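Local structure of aminoglycoside-O-phosphotransferase VIII (Streptomyces rimosus, 4H05) at residues A100-L110 with W237-A245; D218-R228 with S259-D270. The protein probably transfers a phosphate group from ATP to the 3'-hydroxyl of aminoglycoside antibiotics, a magnesium-dependent kinase reaction that confers resistance. All coordinates share one frame; numbering follows the deposited sequence. Where two conformers were deposited one is given.

Contact 1. Residues A100-L110 with W237-A245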
loop_
_atom_site.group_PDB
_atom_site.type_symbol
_atom_site.label_atom_id
_atom_site.label_comp_id
_atom_site.label_asym_id
_atom_site.label_seq_id
_atom_site.Cartn_x
_atom_site.Cartn_y
_atom_site.Cartn_z
ATOM N N ALA A 100 8.863 7.117 -3.831
ATOM C CA ALA A 100 8.225 7.923 -4.861
ATOM C C ALA A 100 7.485 9.196 -4.299
ATOM O O ALA A 100 7.230 10.140 -5.035
ATOM C CB ALA A 100 7.263 7.057 -5.685
ATOM N N SER A 101 7.055 9.050 -3.053
ATOM C CA SER A 101 6.745 10.017 -2.010
ATOM C C SER A 101 7.698 11.215 -1.740
ATOM O O SER A 101 7.274 12.274 -1.278
ATOM C CB SER A 101 6.891 9.172 -0.732
ATOM O OG SER A 101 5.866 9.447 0.163
ATOM N N ALA A 102 8.998 11.011 -1.860
ATOM C CA ALA A 102 9.941 12.078 -1.530
ATOM C C ALA A 102 9.814 13.140 -2.620
ATOM O O ALA A 102 9.167 12.907 -3.646
ATOM C CB ALA A 102 11.369 11.564 -1.446
ATOM N N ARG A 103 10.397 14.316 -2.370
ATOM C CA ARG A 103 10.486 15.357 -3.394
ATOM C C ARG A 103 11.676 14.969 -4.288
ATOM O O ARG A 103 12.817 15.012 -3.880
ATOM C CB ARG A 103 10.682 16.750 -2.758
ATOM C CG ARG A 103 10.700 17.915 -3.774
ATOM C CD ARG A 103 10.803 19.355 -3.192
ATOM N NE ARG A 103 11.745 19.548 -2.078
ATOM C CZ ARG A 103 13.069 19.349 -2.134
ATOM N NH1 ARG A 103 13.659 18.906 -3.240
ATOM N NH2 ARG A 103 13.818 19.566 -1.056
ATOM N N TRP A 104 11.396 14.571 -5.505
ATOM C CA TRP A 104 12.411 14.129 -6.394
ATOM C C TRP A 104 12.923 15.311 -7.217
ATOM O O TRP A 104 12.148 16.247 -7.506
ATOM C CB TRP A 104 11.833 13.038 -7.307
ATOM C CG TRP A 104 11.855 11.655 -6.728
ATOM C CD1 TRP A 104 10.963 11.125 -5.792
ATOM C CD2 TRP A 104 12.817 10.578 -6.988
ATOM N NE1 TRP A 104 11.323 9.873 -5.431
ATOM C CE2 TRP A 104 12.425 9.471 -6.123
ATOM C CE3 TRP A 104 13.929 10.428 -7.817
ATOM C CZ2 TRP A 104 13.108 8.257 -6.120
ATOM C CZ3 TRP A 104 14.605 9.216 -7.823
ATOM C CH2 TRP A 104 14.213 8.145 -6.979
ATOM N N PRO A 105 14.208 15.263 -7.660
ATOM C CA PRO A 105 14.652 16.242 -8.641
ATOM C C PRO A 105 13.671 16.325 -9.788
ATOM O O PRO A 105 13.277 15.314 -10.358
ATOM C CB PRO A 105 16.005 15.696 -9.109
ATOM C CG PRO A 105 16.528 15.044 -7.897
ATOM C CD PRO A 105 15.318 14.365 -7.291
ATOM N N ARG A 106 13.281 17.554 -10.101
ATOM C CA ARG A 106 12.316 17.847 -11.134
ATOM C C ARG A 106 12.540 17.085 -12.427
ATOM O O ARG A 106 11.618 16.642 -13.073
ATOM C CB ARG A 106 12.297 19.379 -11.337
ATOM C CG ARG A 106 12.252 19.858 -12.772
ATOM C CD ARG A 106 12.572 21.367 -12.896
ATOM N NE ARG A 106 11.720 21.927 -13.945
ATOM C CZ ARG A 106 10.437 22.233 -13.761
ATOM N NH1 ARG A 106 9.881 22.085 -12.552
ATOM N NH2 ARG A 106 9.718 22.717 -14.779
ATOM N N GLU A 107 13.793 16.906 -12.808
ATOM C CA GLU A 107 14.111 16.269 -14.074
ATOM C C GLU A 107 13.936 14.793 -13.934
ATOM O O GLU A 107 14.279 14.075 -14.858
ATOM C CB GLU A 107 15.583 16.484 -14.487
ATOM C CG GLU A 107 16.311 17.669 -13.862
ATOM C CD GLU A 107 16.752 17.425 -12.422
ATOM O OE1 GLU A 107 15.868 17.622 -11.555
ATOM O OE2 GLU A 107 17.947 17.063 -12.148
ATOM N N GLN A 108 13.530 14.306 -12.753
ATOM C CA GLN A 108 13.361 12.855 -12.584
ATOM C C GLN A 108 11.874 12.491 -12.349
ATOM O O GLN A 108 11.464 11.352 -12.529
ATOM C CB GLN A 108 14.298 12.337 -11.470
ATOM C CG GLN A 108 15.726 12.062 -11.903
ATOM C CD GLN A 108 16.552 11.399 -10.793
ATOM O OE1 GLN A 108 17.283 10.446 -11.030
ATOM N NE2 GLN A 108 16.437 11.903 -9.589
ATOM N N ARG A 109 11.055 13.489 -12.041
ATOM C CA ARG A 109 9.653 13.262 -11.755
ATOM C C ARG A 109 8.894 12.435 -12.790
ATOM O O ARG A 109 8.188 11.521 -12.404
ATOM C CB ARG A 109 8.957 14.584 -11.495
ATOM C CG ARG A 109 9.577 15.204 -10.272
ATOM C CD ARG A 109 9.050 16.586 -10.011
ATOM N NE ARG A 109 9.598 17.046 -8.756
ATOM C CZ ARG A 109 9.465 18.283 -8.313
ATOM N NH1 ARG A 109 8.787 19.182 -9.007
ATOM N NH2 ARG A 109 10.014 18.618 -7.175
ATOM N N LEU A 110 9.081 12.704 -14.076
ATOM C CA LEU A 110 8.440 11.894 -15.117
ATOM C C LEU A 110 8.939 10.484 -15.072
ATOM O O LEU A 110 8.163 9.557 -15.194
ATOM C CB LEU A 110 8.663 12.492 -16.517
ATOM C CG LEU A 110 7.711 13.655 -16.866
ATOM C CD1 LEU A 110 8.460 14.827 -17.463
ATOM C CD2 LEU A 110 6.621 13.221 -17.822
ATOM N N TRP A 237 5.148 15.150 -5.397
ATOM C CA TRP A 237 5.603 16.118 -6.358
ATOM C C TRP A 237 5.498 15.571 -7.737
ATOM O O TRP A 237 6.490 15.207 -8.393
ATOM C CB TRP A 237 7.020 16.504 -5.982
ATOM C CG TRP A 237 7.072 17.392 -4.807
ATOM C CD1 TRP A 237 7.054 18.792 -4.815
ATOM C CD2 TRP A 237 7.166 17.005 -3.386
ATOM N NE1 TRP A 237 7.149 19.278 -3.548
ATOM C CE2 TRP A 237 7.204 18.264 -2.630
ATOM C CE3 TRP A 237 7.179 15.813 -2.702
ATOM C CZ2 TRP A 237 7.262 18.289 -1.235
ATOM C CZ3 TRP A 237 7.216 15.841 -1.293
ATOM C CH2 TRP A 237 7.294 17.051 -0.573
ATOM N N PHE A 238 4.266 15.497 -8.192
ATOM C CA PHE A 238 3.957 14.920 -9.477
ATOM C C PHE A 238 3.158 15.958 -10.276
ATOM O O PHE A 238 3.551 17.104 -10.327
ATOM C CB PHE A 238 3.270 13.547 -9.264
ATOM C CG PHE A 238 4.233 12.455 -8.777
ATOM C CD1 PHE A 238 4.064 11.829 -7.561
ATOM C CD2 PHE A 238 5.325 12.063 -9.578
ATOM C CE1 PHE A 238 4.960 10.866 -7.119
ATOM C CE2 PHE A 238 6.222 11.089 -9.150
ATOM C CZ PHE A 238 6.026 10.471 -7.940
ATOM N N GLY A 239 2.087 15.554 -10.930
ATOM C CA GLY A 239 1.093 16.496 -11.432
ATOM C C GLY A 239 0.523 15.962 -12.715
ATOM O O GLY A 239 0.667 14.740 -13.020
ATOM N N PRO A 240 -0.135 16.847 -13.491
ATOM C CA PRO A 240 -0.927 16.375 -14.619
ATOM C C PRO A 240 -0.086 15.646 -15.682
ATOM O O PRO A 240 -0.544 14.713 -16.349
ATOM C CB PRO A 240 -1.569 17.686 -15.179
ATOM C CG PRO A 240 -0.857 18.829 -14.517
ATOM C CD PRO A 240 -0.317 18.297 -13.221
ATOM N N GLU A 241 1.148 16.083 -15.839
ATOM C CA GLU A 241 2.018 15.486 -16.855
ATOM C C GLU A 241 2.550 14.115 -16.447
ATOM O O GLU A 241 2.738 13.237 -17.260
ATOM C CB GLU A 241 3.209 16.408 -17.097
ATOM C CG GLU A 241 2.883 17.688 -17.840
ATOM C CD GLU A 241 4.172 18.404 -18.217
ATOM O OE1 GLU A 241 4.580 19.338 -17.483
ATOM O OE2 GLU A 241 4.804 17.958 -19.202
ATOM N N CYS A 242 2.881 13.983 -15.192
ATOM C CA CYS A 242 3.221 12.691 -14.634
ATOM C C CYS A 242 2.090 11.718 -14.761
ATOM O O CYS A 242 2.320 10.575 -15.182
ATOM C CB CYS A 242 3.647 12.843 -13.201
ATOM S SG CYS A 242 5.211 13.755 -13.015
ATOM N N SER A 243 0.854 12.140 -14.499
ATOM C CA SER A 243 -0.298 11.206 -14.674
ATOM C C SER A 243 -0.493 10.769 -16.091
ATOM O O SER A 243 -0.692 9.588 -16.343
ATOM C CB SER A 243 -1.630 11.765 -14.200
ATOM O OG SER A 243 -1.518 12.437 -12.965
ATOM N N ALA A 244 -0.450 11.701 -17.037
ATOM C CA ALA A 244 -0.307 11.312 -18.465
ATOM C C ALA A 244 0.894 10.366 -18.733
ATOM O O ALA A 244 0.763 9.391 -19.476
ATOM C CB ALA A 244 -0.190 12.560 -19.345
ATOM N N ALA A 245 2.062 10.641 -18.155
ATOM C CA ALA A 245 3.205 9.730 -18.379
ATOM C C ALA A 245 2.932 8.345 -17.738
ATOM O O ALA A 245 3.111 7.299 -18.361
ATOM C CB ALA A 245 4.509 10.334 -17.891
HETATM O O HOH W 1 7.140 12.772 -4.974
HETATM O O HOH W 2 8.424 13.837 -7.014
#

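Contact 2. Residues D218-R228 with S259-D270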
loop_
_atom_site.group_PDB
_atom_site.type_symbol
_atom_site.label_atom_id
_atom_site.label_comp_id
_atom_site.label_asym_id
_atom_site.label_seq_id
_atom_site.Cartn_x
_atom_site.Cartn_y
_atom_site.Cartn_z
ATOM N N ASP A 218 -9.856 -5.713 -9.129
ATOM C CA ASP A 218 -9.820 -4.960 -10.380
ATOM C C ASP A 218 -8.565 -4.207 -10.409
ATOM O O ASP A 218 -8.300 -3.453 -9.480
ATOM C CB ASP A 218 -10.953 -3.930 -10.401
ATOM C CG ASP A 218 -11.275 -3.447 -11.805
ATOM O OD1 ASP A 218 -10.413 -2.759 -12.356
ATOM O OD2 ASP A 218 -12.387 -3.764 -12.319
ATOM N N ARG A 219 -7.820 -4.313 -11.486
ATOM C CA ARG A 219 -6.680 -3.425 -11.678
ATOM C C ARG A 219 -6.968 -1.979 -11.355
ATOM O O ARG A 219 -6.034 -1.264 -10.930
ATOM C CB ARG A 219 -6.141 -3.506 -13.114
ATOM C CG ARG A 219 -7.085 -2.873 -14.170
ATOM C CD ARG A 219 -6.687 -3.136 -15.591
ATOM N NE ARG A 219 -6.770 -4.537 -15.915
ATOM C CZ ARG A 219 -5.749 -5.331 -16.233
ATOM N NH1 ARG A 219 -4.500 -4.908 -16.284
ATOM N NH2 ARG A 219 -6.008 -6.588 -16.505
ATOM N N HIS A 220 -8.191 -1.488 -11.559
ATOM C CA HIS A 220 -8.486 -0.072 -11.188
ATOM C C HIS A 220 -8.305 0.171 -9.715
ATOM O O HIS A 220 -8.131 1.317 -9.240
ATOM C CB HIS A 220 -9.870 0.379 -11.716
ATOM C CG HIS A 220 -9.951 0.415 -13.224
ATOM N ND1 HIS A 220 -9.819 1.574 -13.932
ATOM C CD2 HIS A 220 -10.048 -0.581 -14.145
ATOM C CE1 HIS A 220 -9.840 1.296 -15.244
ATOM N NE2 HIS A 220 -10.033 -0.005 -15.375
ATOM N N SER A 221 -8.281 -0.879 -8.906
ATOM C CA SER A 221 -7.990 -0.609 -7.472
ATOM C C SER A 221 -6.591 -0.040 -7.274
ATOM O O SER A 221 -6.313 0.570 -6.229
ATOM C CB SER A 221 -8.090 -1.914 -6.644
ATOM O OG SER A 221 -7.253 -2.895 -7.248
ATOM N N ASP A 222 -5.668 -0.372 -8.177
ATOM C CA ASP A 222 -4.293 0.157 -8.111
ATOM C C ASP A 222 -4.179 1.486 -8.851
ATOM O O ASP A 222 -3.571 2.483 -8.344
ATOM C CB ASP A 222 -3.272 -0.841 -8.639
ATOM C CG ASP A 222 -2.877 -1.920 -7.630
ATOM O OD1 ASP A 222 -3.176 -1.823 -6.440
ATOM O OD2 ASP A 222 -2.309 -2.917 -8.089
ATOM N N LEU A 223 -4.798 1.523 -10.039
ATOM C CA LEU A 223 -4.794 2.743 -10.853
ATOM C C LEU A 223 -5.379 3.951 -10.128
ATOM O O LEU A 223 -4.873 5.066 -10.277
ATOM C CB LEU A 223 -5.543 2.488 -12.152
ATOM C CG LEU A 223 -4.841 1.510 -13.109
ATOM C CD1 LEU A 223 -5.672 1.102 -14.315
ATOM C CD2 LEU A 223 -3.500 2.114 -13.511
ATOM N N ALA A 224 -6.471 3.726 -9.376
ATOM C CA ALA A 224 -7.203 4.780 -8.716
ATOM C C ALA A 224 -6.280 5.478 -7.761
ATOM O O ALA A 224 -6.207 6.718 -7.738
ATOM C CB ALA A 224 -8.450 4.228 -7.983
ATOM N N LEU A 225 -5.535 4.698 -6.959
ATOM C CA LEU A 225 -4.841 5.332 -5.872
ATOM C C LEU A 225 -3.579 5.940 -6.375
ATOM O O LEU A 225 -3.206 6.965 -5.950
ATOM C CB LEU A 225 -4.495 4.377 -4.722
ATOM C CG LEU A 225 -5.553 3.457 -4.089
ATOM C CD1 LEU A 225 -5.149 3.102 -2.657
ATOM C CD2 LEU A 225 -6.992 3.900 -4.239
ATOM N N VAL A 226 -2.865 5.264 -7.237
ATOM C CA VAL A 226 -1.702 5.877 -7.801
ATOM C C VAL A 226 -2.063 7.162 -8.486
ATOM O O VAL A 226 -1.278 8.118 -8.401
ATOM C CB VAL A 226 -0.953 4.959 -8.817
ATOM C CG1 VAL A 226 -0.752 5.695 -10.112
ATOM C CG2 VAL A 226 0.368 4.679 -8.240
ATOM N N LEU A 227 -3.203 7.205 -9.215
ATOM C CA LEU A 227 -3.529 8.447 -10.003
ATOM C C LEU A 227 -4.047 9.552 -9.115
ATOM O O LEU A 227 -3.830 10.730 -9.374
ATOM C CB LEU A 227 -4.504 8.177 -11.143
ATOM C CG LEU A 227 -3.920 7.342 -12.282
ATOM C CD1 LEU A 227 -5.077 6.689 -13.000
ATOM C CD2 LEU A 227 -3.017 8.124 -13.288
ATOM N N ARG A 228 -4.702 9.186 -8.015
ATOM C CA ARG A 228 -5.128 10.186 -7.056
ATOM C C ARG A 228 -3.914 10.854 -6.451
ATOM O O ARG A 228 -3.973 12.031 -6.146
ATOM C CB ARG A 228 -5.991 9.562 -5.943
ATOM C CG ARG A 228 -6.346 10.507 -4.799
ATOM C CD ARG A 228 -5.673 9.965 -3.512
ATOM N NE ARG A 228 -6.459 8.906 -2.949
ATOM C CZ ARG A 228 -6.066 7.836 -2.229
ATOM N NH1 ARG A 228 -4.805 7.537 -1.850
ATOM N NH2 ARG A 228 -7.051 7.016 -1.851
ATOM N N SER A 259 -11.197 3.274 -17.101
ATOM C CA SER A 259 -12.541 3.855 -16.770
ATOM C C SER A 259 -12.562 4.880 -15.612
ATOM O O SER A 259 -12.211 4.554 -14.471
ATOM C CB SER A 259 -13.551 2.754 -16.423
ATOM O OG SER A 259 -14.458 3.213 -15.396
ATOM N N GLU A 260 -13.021 6.096 -15.879
ATOM C CA GLU A 260 -13.013 7.096 -14.856
ATOM C C GLU A 260 -14.056 6.717 -13.736
ATOM O O GLU A 260 -13.849 7.046 -12.576
ATOM C CB GLU A 260 -13.330 8.457 -15.550
ATOM C CG GLU A 260 -12.335 9.610 -15.342
ATOM C CD GLU A 260 -11.061 9.519 -16.150
ATOM O OE1 GLU A 260 -11.104 9.120 -17.340
ATOM O OE2 GLU A 260 -9.996 9.891 -15.595
ATOM N N GLU A 261 -15.093 5.965 -14.076
ATOM C CA GLU A 261 -16.092 5.537 -13.098
ATOM C C GLU A 261 -15.487 4.515 -12.086
ATOM O O GLU A 261 -15.724 4.625 -10.867
ATOM C CB GLU A 261 -17.326 4.936 -13.776
ATOM C CG GLU A 261 -18.105 5.868 -14.752
ATOM C CD GLU A 261 -17.609 5.886 -16.247
ATOM O OE1 GLU A 261 -18.354 6.481 -17.060
ATOM O OE2 GLU A 261 -16.507 5.358 -16.641
ATOM N N LYS A 262 -14.729 3.549 -12.590
ATOM C CA LYS A 262 -13.962 2.564 -11.733
ATOM C C LYS A 262 -12.944 3.318 -10.865
ATOM O O LYS A 262 -12.776 3.114 -9.678
ATOM C CB LYS A 262 -13.320 1.472 -12.602
ATOM C CG LYS A 262 -14.299 0.417 -13.148
ATOM C CD LYS A 262 -13.622 -0.519 -14.130
ATOM C CE LYS A 262 -14.258 -1.912 -14.281
ATOM N NZ LYS A 262 -13.375 -2.918 -15.008
ATOM N N LEU A 263 -12.285 4.285 -11.418
ATOM C CA LEU A 263 -11.346 5.029 -10.560
ATOM C C LEU A 263 -12.101 5.708 -9.446
ATOM O O LEU A 263 -11.663 5.754 -8.278
ATOM C CB LEU A 263 -10.622 6.097 -11.375
ATOM C CG LEU A 263 -9.352 5.881 -12.177
ATOM C CD1 LEU A 263 -8.993 4.443 -12.376
ATOM C CD2 LEU A 263 -9.277 6.750 -13.449
ATOM N N ALA A 264 -13.203 6.345 -9.802
ATOM C CA ALA A 264 -14.013 7.020 -8.791
ATOM C C ALA A 264 -14.430 6.033 -7.701
ATOM O O ALA A 264 -14.254 6.319 -6.512
ATOM C CB ALA A 264 -15.188 7.772 -9.411
ATOM N N PHE A 265 -14.811 4.829 -8.123
ATOM C CA PHE A 265 -15.265 3.815 -7.216
ATOM C C PHE A 265 -14.138 3.361 -6.329
ATOM O O PHE A 265 -14.316 3.260 -5.147
ATOM C CB PHE A 265 -15.848 2.603 -7.913
ATOM C CG PHE A 265 -16.283 1.547 -6.932
ATOM C CD1 PHE A 265 -17.484 1.657 -6.265
ATOM C CD2 PHE A 265 -15.446 0.503 -6.607
ATOM C CE1 PHE A 265 -17.868 0.733 -5.331
ATOM C CE2 PHE A 265 -15.812 -0.450 -5.704
ATOM C CZ PHE A 265 -17.026 -0.340 -5.035
ATOM N N TYR A 266 -12.949 3.188 -6.863
ATOM C CA TYR A 266 -11.857 2.662 -6.036
ATOM C C TYR A 266 -11.215 3.734 -5.189
ATOM O O TYR A 266 -10.681 3.448 -4.118
ATOM C CB TYR A 266 -10.867 1.798 -6.886
ATOM C CG TYR A 266 -11.496 0.455 -7.305
ATOM C CD1 TYR A 266 -11.682 -0.560 -6.366
ATOM C CD2 TYR A 266 -11.935 0.222 -8.586
ATOM C CE1 TYR A 266 -12.283 -1.729 -6.692
ATOM C CE2 TYR A 266 -12.556 -0.999 -8.934
ATOM C CZ TYR A 266 -12.767 -1.914 -7.944
ATOM O OH TYR A 266 -13.369 -3.047 -8.204
ATOM N N ARG A 267 -11.374 5.003 -5.566
ATOM C CA ARG A 267 -11.035 6.087 -4.668
ATOM C C ARG A 267 -11.999 6.134 -3.474
ATOM O O ARG A 267 -11.575 6.459 -2.368
ATOM C CB ARG A 267 -11.056 7.483 -5.362
ATOM C CG ARG A 267 -9.826 7.937 -6.170
ATOM C CD ARG A 267 -9.872 9.478 -6.513
ATOM N NE ARG A 267 -10.117 9.427 -7.927
ATOM C CZ ARG A 267 -11.212 9.724 -8.600
ATOM N NH1 ARG A 267 -12.227 10.361 -8.082
ATOM N NH2 ARG A 267 -11.216 9.396 -9.880
ATOM N N LEU A 268 -13.285 5.893 -3.721
ATOM C CA LEU A 268 -14.304 5.876 -2.675
ATOM C C LEU A 268 -14.127 4.674 -1.759
ATOM O O LEU A 268 -14.115 4.786 -0.503
ATOM C CB LEU A 268 -15.724 5.854 -3.301
ATOM C CG LEU A 268 -16.855 5.555 -2.344
ATOM C CD1 LEU A 268 -17.012 6.640 -1.250
ATOM C CD2 LEU A 268 -18.145 5.295 -3.184
ATOM N N LEU A 269 -13.915 3.519 -2.364
ATOM C CA LEU A 269 -13.600 2.351 -1.494
ATOM C C LEU A 269 -12.489 2.607 -0.482
ATOM O O LEU A 269 -12.539 2.152 0.700
ATOM C CB LEU A 269 -13.276 1.131 -2.359
ATOM C CG LEU A 269 -12.961 -0.166 -1.616
ATOM C CD1 LEU A 269 -14.196 -0.601 -0.807
ATOM C CD2 LEU A 269 -12.456 -1.247 -2.607
ATOM N N ASP A 270 -11.492 3.333 -0.941
ATOM C CA ASP A 270 -10.321 3.521 -0.146
ATOM C C ASP A 270 -10.572 4.434 1.040
ATOM O O ASP A 270 -9.831 4.386 2.002
ATOM C CB ASP A 270 -9.136 4.042 -0.973
ATOM C CG ASP A 270 -7.770 3.822 -0.265
ATOM O OD1 ASP A 270 -7.500 2.720 0.289
ATOM O OD2 ASP A 270 -6.966 4.765 -0.200
HETATM O O HOH W 3 -14.368 -3.266 -10.768
HETATM O O HOH W 4 -11.942 -5.343 -7.279
HETATM O O HOH W 5 -7.770 8.117 -9.312
HETATM O O HOH W 6 -9.379 8.076 -1.852
HETATM O O HOH W 7 -4.215 4.898 0.190
#

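Contact 1. Residues A100-L110 with W237-A245
The indole of W237 lies beneath the side chain of R103, whose CB stands 3.6 Å from the centroid of the six-membered ring and almost on its normal, a CH-pi contact over the face. With CG anti to the backbone N (chi1 -177°), the R103 chain runs on from there across the indole, and its CD comes 3.7 Å from W237 NE1. The aliphatic part of R103 makes the contact, and the guanidinium plane beyond it is turned 82° from the indole. S101 O meets the indole at its edge, 3.6 Å from CZ3.

R109, the first residue of helix 109-124, has W237 CB on one face of its guanidinium and R106 CA on the other, while NE donates to W104 O at 3.0 Å, tying the helix start to the loop before it. The ring of F238 turns its edge to R109 O, and L110 CD2 packs on A245 CB at 3.6 Å, joining the start of helix 109-124 to the second turn of helix 240-251.

One water accepts from W237 N and donates to A100 O; a second donates to W237 O and accepts a weak bond from W104 N. S101 OG is turned to D194, near the predicted magnesium ligands N195 and D210. Direct contact is thus mainly CH-pi and van der Waals packing, with carbonyl oxygens close to the aromatic rings, and water links backbone polar groups across the segments.

Contact 2. Residues D218-R228 with S259-D270
D218 and D270 both carry CG anti to the backbone N (chi1 -161° and -162°), and these torsions bring each carboxylate to a basic side chain of the other segment. K262, extended beyond CG, gives NZ to the syn lone pair of D218 OD2 at 3.0 Å. R228, bent at chi2 and chi3, brings NH2 to the anti lone pair of D270 OD2 at 2.8 Å; the hydrogen bond within this salt bridge is nearly straight, with the oxygen in the guanidinium plane.

Between the two ion pairs the helices meet through A224, whose CB touches Y266 CB at 3.6 Å. L263 is a knob in the hole formed by H220, L223, A224 and L227. K262 CD lies over one face of the H220 ring, 3.8 Å from its centroid. The Y266 ring is sandwiched by S221 N on one face and F265 CD2 on the other, and two waters tie its OH to D218, one to OD2 and one to the backbone N.

The ion pairs have further partners: D218 OD2 accepts from D183 N, K262 NZ also bridges to D181, and D270 OD1 pairs with R213. Segments 220-228 and 260-270 cross at -79°, their axes 8.0 Å apart. Helix 220-230, which follows strand 215-218, is also packed by helix 240-251 through F246, and L225 touches the predicted catalytic D190; helices 137-150 and 167-177 pack against helix 260-270.

The segments of the two contacts alternate along the chain, with helix 240-251 between helices 220-230 and 260-270, and S243 packs on L227 where the contacts touch. Both are partly buried, but contact 2 lies nearer the chain centre, about 13 Å from it against about 19 Å for contact 1, and none of its touching residues is exposed. There two helices interlock around A224, L263 and the rings of H220 and Y266, with salt bridges and waters across them; in contact 1 the polar links between segments run through water alone. L225 touches the predicted catalytic D190, while the S101 side chain lies about 8 Å from that of N195, a predicted magnesium ligand.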